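Local structure of RE68036p (Drosophila melanogaster, 1SQH) at residues S92-S97 with L123-D128; L157-A162 with G263-L268. The protein is of unconfirmed function but is probably an acyltransferase, perhaps one that transfers acyl groups to the nitrogen of glycine. All coordinates share one frame; numbering follows the deposited sequence.

Interaction 1: residues S92-S97 with L123-D128; sequences SVSFFS and LLTNVD
Val-93 is held to 123-128 through both of its backbone polar groups: its N donates to Leu-123 O (2.7 Å), and its O accepts from Thr-125 N (2.8 Å). The two bonds bracket Leu-124, as expected of parallel pairing, and helix 104-112 makes the connection in this beta-alpha-beta crossover. The strands then part, consistent with the splayed central pair of the acetyltransferase (GNAT) fold. Measured evidence is the CA to CA separation, which grows from 4.5 Å at Ser-92 and Leu-123 to 7.8 Å at Phe-96 and Asp-128, with short-segment axes 34° apart.

At the closed end, Ser-92 sets its OG against CB and CD2 of Leu-123, while its CB faces Thr-125 CG2. On the other face of the pair, the Val-93 side chain meets Leu-124 CD1 and also packs on Val-83 and Leu-85 of strand 82-87.

Where direct pairing stops, Phe-95 N donates instead to a water (2.9 Å), which in turn reaches Thr-125 O. With chi1 at 59°, CG of Phe-95 sits between its own N and carbonyl carbon, and the water oxygen lies over the centre of one ring face. The ring's CZ meets Val-127 CG1 at 4.0 Å. At the start of the opening, one residue before Phe-95, Ser-94 OG, also bonded to Tyr-82 OH, accepts from Asn-126 ND2 at 2.8 Å; this acceptor lies only 9° out of the Asn-126 amide plane.

Interaction 2: residues L157-A162 with G263-L268; sequences LSHEDA and GEEITL
Leu-157 and Leu-268 form an antiparallel hydrogen-bonded pair, each backbone N donating to the other's O at 2.9 Å, at the edge of the mixed sheet where strand 147-157 meets the outermost strand 268-273. Straight after this pair, Ser-158 N-caps helix 159-163, its OG accepting from Asp-161 N.

The first helical residue, His-159, carries most of the remaining contact. CG is anti to the backbone N (chi1 180°), and CB lies 3.4 Å from Ile-266 O. The same oxygen sits at the ring edge, in plane, 3.2 Å from CD2. Across the ring from CD2, ND1 is 2.9 Å from a water that also has a weak bond to Glu-265 OE2. Glu-265 CG stands over the ring centre, equally near ND1 and CE1, 4.1 Å from the centroid and 5° off the normal, a CH-pi contact over one face. At the tip, NE2 reaches Glu-264 O at 3.0 Å, but the N-H...O angle of 126° makes this bond weak; its stronger acceptor is Ala-261 O of helix 248-263. One turn on from Ser-158, Ala-162 turns CB toward Leu-268, meeting CD2 at 3.5 Å.

Overall arrangement
Interaction 1 lies within a mixed eight-stranded sheet; interaction 2 lies at its edge, between helix 159-163 and the loop leading into strand 268-273. Their centres are 24 Å apart and nearest atoms about 14 Å apart, so they do not touch. They come in series along the chain: 92-97 and 123-128 close before 157-162 opens, and 263-268 follows 101 residues later. Across the sheet, strand 123-128 is followed by 289-299, 147-157 and the outermost 268-273. Strand 289-299, from the end of the chain, therefore lies between the strand of interaction 1 and that leading into interaction 2. This order knits the DUF5645 and FR47-like regions, both of the acetyltransferase clan, into a shared sheet.

Interaction 1: residues S92-S97 with L123-D128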
loop_
_atom_site.group_PDB
_atom_site.type_symbol
_atom_site.label_atom_id
_atom_site.label_comp_id
_atom_site.label_asym_id
_atom_site.label_seq_id
_atom_site.Cartn_x
_atom_site.Cartn_y
_atom_site.Cartn_z
ATOM N N SER A 92 -2.451 -4.793 10.273
ATOM C CA SER A 92 -2.489 -3.470 9.668
ATOM C C SER A 92 -3.950 -3.078 9.529
ATOM O O SER A 92 -4.773 -3.881 9.082
ATOM C CB SER A 92 -1.811 -3.488 8.299
ATOM O OG SER A 92 -0.421 -3.721 8.435
ATOM N N VAL A 93 -4.263 -1.847 9.924
ATOM C CA VAL A 93 -5.629 -1.352 9.866
ATOM C C VAL A 93 -5.762 -0.119 8.985
ATOM O O VAL A 93 -4.937 0.797 9.031
ATOM C CB VAL A 93 -6.163 -0.983 11.286
ATOM C CG1 VAL A 93 -7.628 -0.603 11.212
ATOM C CG2 VAL A 93 -5.975 -2.149 12.242
ATOM N N SER A 94 -6.805 -0.120 8.167
ATOM C CA SER A 94 -7.119 1.004 7.291
ATOM C C SER A 94 -8.577 1.331 7.564
ATOM O O SER A 94 -9.364 0.437 7.875
ATOM C CB SER A 94 -6.959 0.628 5.814
ATOM O OG SER A 94 -7.366 1.705 4.983
ATOM N N PHE A 95 -8.942 2.601 7.454
ATOM C CA PHE A 95 -10.321 2.991 7.690
ATOM C C PHE A 95 -10.632 4.383 7.159
ATOM O O PHE A 95 -9.745 5.224 7.011
ATOM C CB PHE A 95 -10.634 2.931 9.187
ATOM C CG PHE A 95 -9.756 3.815 10.026
ATOM C CD1 PHE A 95 -10.010 5.178 10.134
ATOM C CD2 PHE A 95 -8.653 3.285 10.693
ATOM C CE1 PHE A 95 -9.179 6.004 10.905
ATOM C CE2 PHE A 95 -7.820 4.101 11.462
ATOM C CZ PHE A 95 -8.086 5.462 11.563
ATOM N N PHE A 96 -11.910 4.605 6.872
ATOM C CA PHE A 96 -12.378 5.885 6.380
ATOM C C PHE A 96 -13.889 5.964 6.473
ATOM O O PHE A 96 -14.572 4.967 6.672
ATOM C CB PHE A 96 -11.977 6.120 4.916
ATOM C CG PHE A 96 -12.029 7.568 4.516
ATOM C CD1 PHE A 96 -10.986 8.426 4.857
ATOM C CD2 PHE A 96 -13.163 8.102 3.896
ATOM C CE1 PHE A 96 -11.060 9.798 4.591
ATOM C CE2 PHE A 96 -13.260 9.469 3.625
ATOM C CZ PHE A 96 -12.203 10.321 3.975
ATOM N N SER A 97 -14.389 7.179 6.329
ATOM C CA SER A 97 -15.812 7.472 6.333
ATOM C C SER A 97 -15.887 8.948 6.008
ATOM O O SER A 97 -14.981 9.705 6.363
ATOM C CB SER A 97 -16.445 7.218 7.704
ATOM O OG SER A 97 -17.816 7.593 7.666
ATOM N N LEU A 123 -0.418 -1.853 13.076
ATOM C CA LEU A 123 0.002 -0.730 12.234
ATOM C C LEU A 123 -1.196 -0.053 11.562
ATOM O O LEU A 123 -1.972 -0.697 10.847
ATOM C CB LEU A 123 0.985 -1.215 11.168
ATOM C CG LEU A 123 1.421 -0.185 10.118
ATOM C CD1 LEU A 123 2.160 0.958 10.786
ATOM C CD2 LEU A 123 2.309 -0.859 9.071
ATOM N N LEU A 124 -1.351 1.240 11.809
ATOM C CA LEU A 124 -2.435 2.018 11.223
ATOM C C LEU A 124 -1.913 2.619 9.911
ATOM O O LEU A 124 -1.064 3.515 9.925
ATOM C CB LEU A 124 -2.861 3.132 12.192
ATOM C CG LEU A 124 -3.843 2.779 13.326
ATOM C CD1 LEU A 124 -3.617 1.356 13.809
ATOM C CD2 LEU A 124 -3.704 3.787 14.466
ATOM N N THR A 125 -2.430 2.125 8.785
ATOM C CA THR A 125 -1.986 2.585 7.459
ATOM C C THR A 125 -2.861 3.646 6.789
ATOM O O THR A 125 -4.083 3.678 6.969
ATOM C CB THR A 125 -1.860 1.387 6.484
ATOM O OG1 THR A 125 -3.157 0.817 6.253
ATOM C CG2 THR A 125 -0.939 0.318 7.066
ATOM N N ASN A 126 -2.224 4.498 5.993
ATOM C CA ASN A 126 -2.917 5.569 5.268
ATOM C C ASN A 126 -4.005 6.291 6.076
ATOM O O ASN A 126 -5.144 6.419 5.620
ATOM C CB ASN A 126 -3.512 5.032 3.943
ATOM C CG ASN A 126 -4.222 3.691 4.105
ATOM O OD1 ASN A 126 -3.582 2.622 4.139
ATOM N ND2 ASN A 126 -5.549 3.736 4.213
ATOM N N VAL A 127 -3.639 6.786 7.257
ATOM C CA VAL A 127 -4.579 7.491 8.130
ATOM C C VAL A 127 -4.733 8.949 7.736
ATOM O O VAL A 127 -3.740 9.673 7.622
ATOM C CB VAL A 127 -4.129 7.475 9.612
ATOM C CG1 VAL A 127 -5.255 8.006 10.490
ATOM C CG2 VAL A 127 -3.715 6.076 10.029
ATOM N N ASP A 128 -5.982 9.369 7.539
ATOM C CA ASP A 128 -6.283 10.748 7.162
ATOM C C ASP A 128 -5.826 11.679 8.280
ATOM O O ASP A 128 -5.933 11.339 9.465
ATOM C CB ASP A 128 -7.786 10.913 6.939
ATOM C CG ASP A 128 -8.148 12.277 6.408
ATOM O OD1 ASP A 128 -8.249 12.431 5.170
ATOM O OD2 ASP A 128 -8.320 13.203 7.230
HETATM O O HOH W 1 -6.908 4.656 7.685
#

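Interaction 2: residues L157-A162 with G263-L268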
loop_
_atom_site.group_PDB
_atom_site.type_symbol
_atom_site.label_atom_id
_atom_site.label_comp_id
_atom_site.label_asym_id
_atom_site.label_seq_id
_atom_site.Cartn_x
_atom_site.Cartn_y
_atom_site.Cartn_z
ATOM N N LEU A 157 -0.186 10.279 -10.452
ATOM C CA LEU A 157 0.079 10.484 -11.874
ATOM C C LEU A 157 -1.088 9.863 -12.632
ATOM O O LEU A 157 -1.408 8.684 -12.428
ATOM C CB LEU A 157 1.385 9.803 -12.279
ATOM C CG LEU A 157 1.795 9.920 -13.752
ATOM C CD1 LEU A 157 2.287 11.334 -14.074
ATOM C CD2 LEU A 157 2.902 8.898 -14.012
ATOM N N SER A 158 -1.732 10.652 -13.492
ATOM C CA SER A 158 -2.879 10.153 -14.243
ATOM C C SER A 158 -2.515 8.937 -15.089
ATOM O O SER A 158 -1.352 8.705 -15.416
ATOM C CB SER A 158 -3.464 11.255 -15.132
ATOM O OG SER A 158 -2.608 11.545 -16.229
ATOM N N HIS A 159 -3.519 8.146 -15.426
ATOM C CA HIS A 159 -3.280 6.970 -16.231
ATOM C C HIS A 159 -2.784 7.405 -17.614
ATOM O O HIS A 159 -1.787 6.874 -18.113
ATOM C CB HIS A 159 -4.559 6.130 -16.336
ATOM C CG HIS A 159 -4.395 4.900 -17.165
ATOM N ND1 HIS A 159 -4.773 4.840 -18.489
ATOM C CD2 HIS A 159 -3.852 3.696 -16.874
ATOM C CE1 HIS A 159 -4.471 3.651 -18.976
ATOM N NE2 HIS A 159 -3.910 2.939 -18.015
ATOM N N GLU A 160 -3.467 8.381 -18.218
ATOM C CA GLU A 160 -3.079 8.888 -19.533
ATOM C C GLU A 160 -1.602 9.283 -19.528
ATOM O O GLU A 160 -0.842 8.921 -20.431
ATOM C CB GLU A 160 -3.903 10.121 -19.926
ATOM C CG GLU A 160 -5.402 9.980 -19.799
ATOM C CD GLU A 160 -5.913 10.434 -18.436
ATOM O OE1 GLU A 160 -5.513 9.821 -17.424
ATOM O OE2 GLU A 160 -6.704 11.409 -18.385
ATOM N N ASP A 161 -1.190 10.034 -18.511
ATOM C CA ASP A 161 0.203 10.444 -18.443
ATOM C C ASP A 161 1.116 9.245 -18.301
ATOM O O ASP A 161 2.132 9.160 -18.987
ATOM C CB ASP A 161 0.436 11.420 -17.290
ATOM C CG ASP A 161 -0.061 12.814 -17.612
ATOM O OD1 ASP A 161 -0.154 13.144 -18.823
ATOM O OD2 ASP A 161 -0.342 13.583 -16.662
ATOM N N ALA A 162 0.755 8.318 -17.418
ATOM C CA ALA A 162 1.556 7.123 -17.214
ATOM C C ALA A 162 1.603 6.293 -18.499
ATOM O O ALA A 162 2.654 5.775 -18.881
ATOM C CB ALA A 162 0.978 6.289 -16.072
ATOM N N GLY A 263 -0.865 -2.112 -18.756
ATOM C CA GLY A 263 -1.368 -3.436 -18.458
ATOM C C GLY A 263 -2.710 -3.351 -17.761
ATOM O O GLY A 263 -3.459 -4.322 -17.723
ATOM N N GLU A 264 -3.025 -2.193 -17.194
ATOM C CA GLU A 264 -4.302 -2.044 -16.517
ATOM C C GLU A 264 -4.657 -0.575 -16.442
ATOM O O GLU A 264 -3.780 0.302 -16.513
ATOM C CB GLU A 264 -4.250 -2.670 -15.106
ATOM C CG GLU A 264 -3.451 -1.873 -14.063
ATOM C CD GLU A 264 -3.133 -2.683 -12.801
ATOM O OE1 GLU A 264 -1.994 -3.187 -12.675
ATOM O OE2 GLU A 264 -4.027 -2.818 -11.938
ATOM N N GLU A 265 -5.946 -0.296 -16.307
ATOM C CA GLU A 265 -6.383 1.078 -16.234
ATOM C C GLU A 265 -6.578 1.608 -14.817
ATOM O O GLU A 265 -7.612 1.389 -14.204
ATOM C CB GLU A 265 -7.678 1.284 -17.016
ATOM C CG GLU A 265 -8.079 2.760 -17.085
ATOM C CD GLU A 265 -9.403 2.997 -17.794
ATOM O OE1 GLU A 265 -10.454 2.589 -17.250
ATOM O OE2 GLU A 265 -9.392 3.595 -18.896
ATOM N N ILE A 266 -5.565 2.283 -14.298
ATOM C CA ILE A 266 -5.661 2.913 -12.992
ATOM C C ILE A 266 -4.677 4.055 -12.901
ATOM O O ILE A 266 -3.739 4.165 -13.689
ATOM C CB ILE A 266 -5.385 1.960 -11.800
ATOM C CG1 ILE A 266 -4.347 0.918 -12.184
ATOM C CG2 ILE A 266 -6.684 1.378 -11.285
ATOM C CD1 ILE A 266 -2.959 1.468 -12.326
ATOM N N THR A 267 -4.926 4.925 -11.937
ATOM C CA THR A 267 -4.063 6.060 -11.680
ATOM C C THR A 267 -2.792 5.485 -11.066
ATOM O O THR A 267 -2.862 4.585 -10.228
ATOM C CB THR A 267 -4.706 6.969 -10.641
ATOM O OG1 THR A 267 -6.084 7.151 -10.979
ATOM C CG2 THR A 267 -3.993 8.306 -10.578
ATOM N N LEU A 268 -1.635 5.971 -11.485
ATOM C CA LEU A 268 -0.408 5.498 -10.881
ATOM C C LEU A 268 -0.201 6.353 -9.629
ATOM O O LEU A 268 -0.537 7.540 -9.625
ATOM C CB LEU A 268 0.767 5.685 -11.838
ATOM C CG LEU A 268 1.119 4.505 -12.742
ATOM C CD1 LEU A 268 1.647 3.380 -11.863
ATOM C CD2 LEU A 268 -0.100 4.045 -13.559
HETATM O O HOH W 2 -5.767 8.289 -13.508
HETATM O O HOH W 3 -7.144 6.202 -19.354
#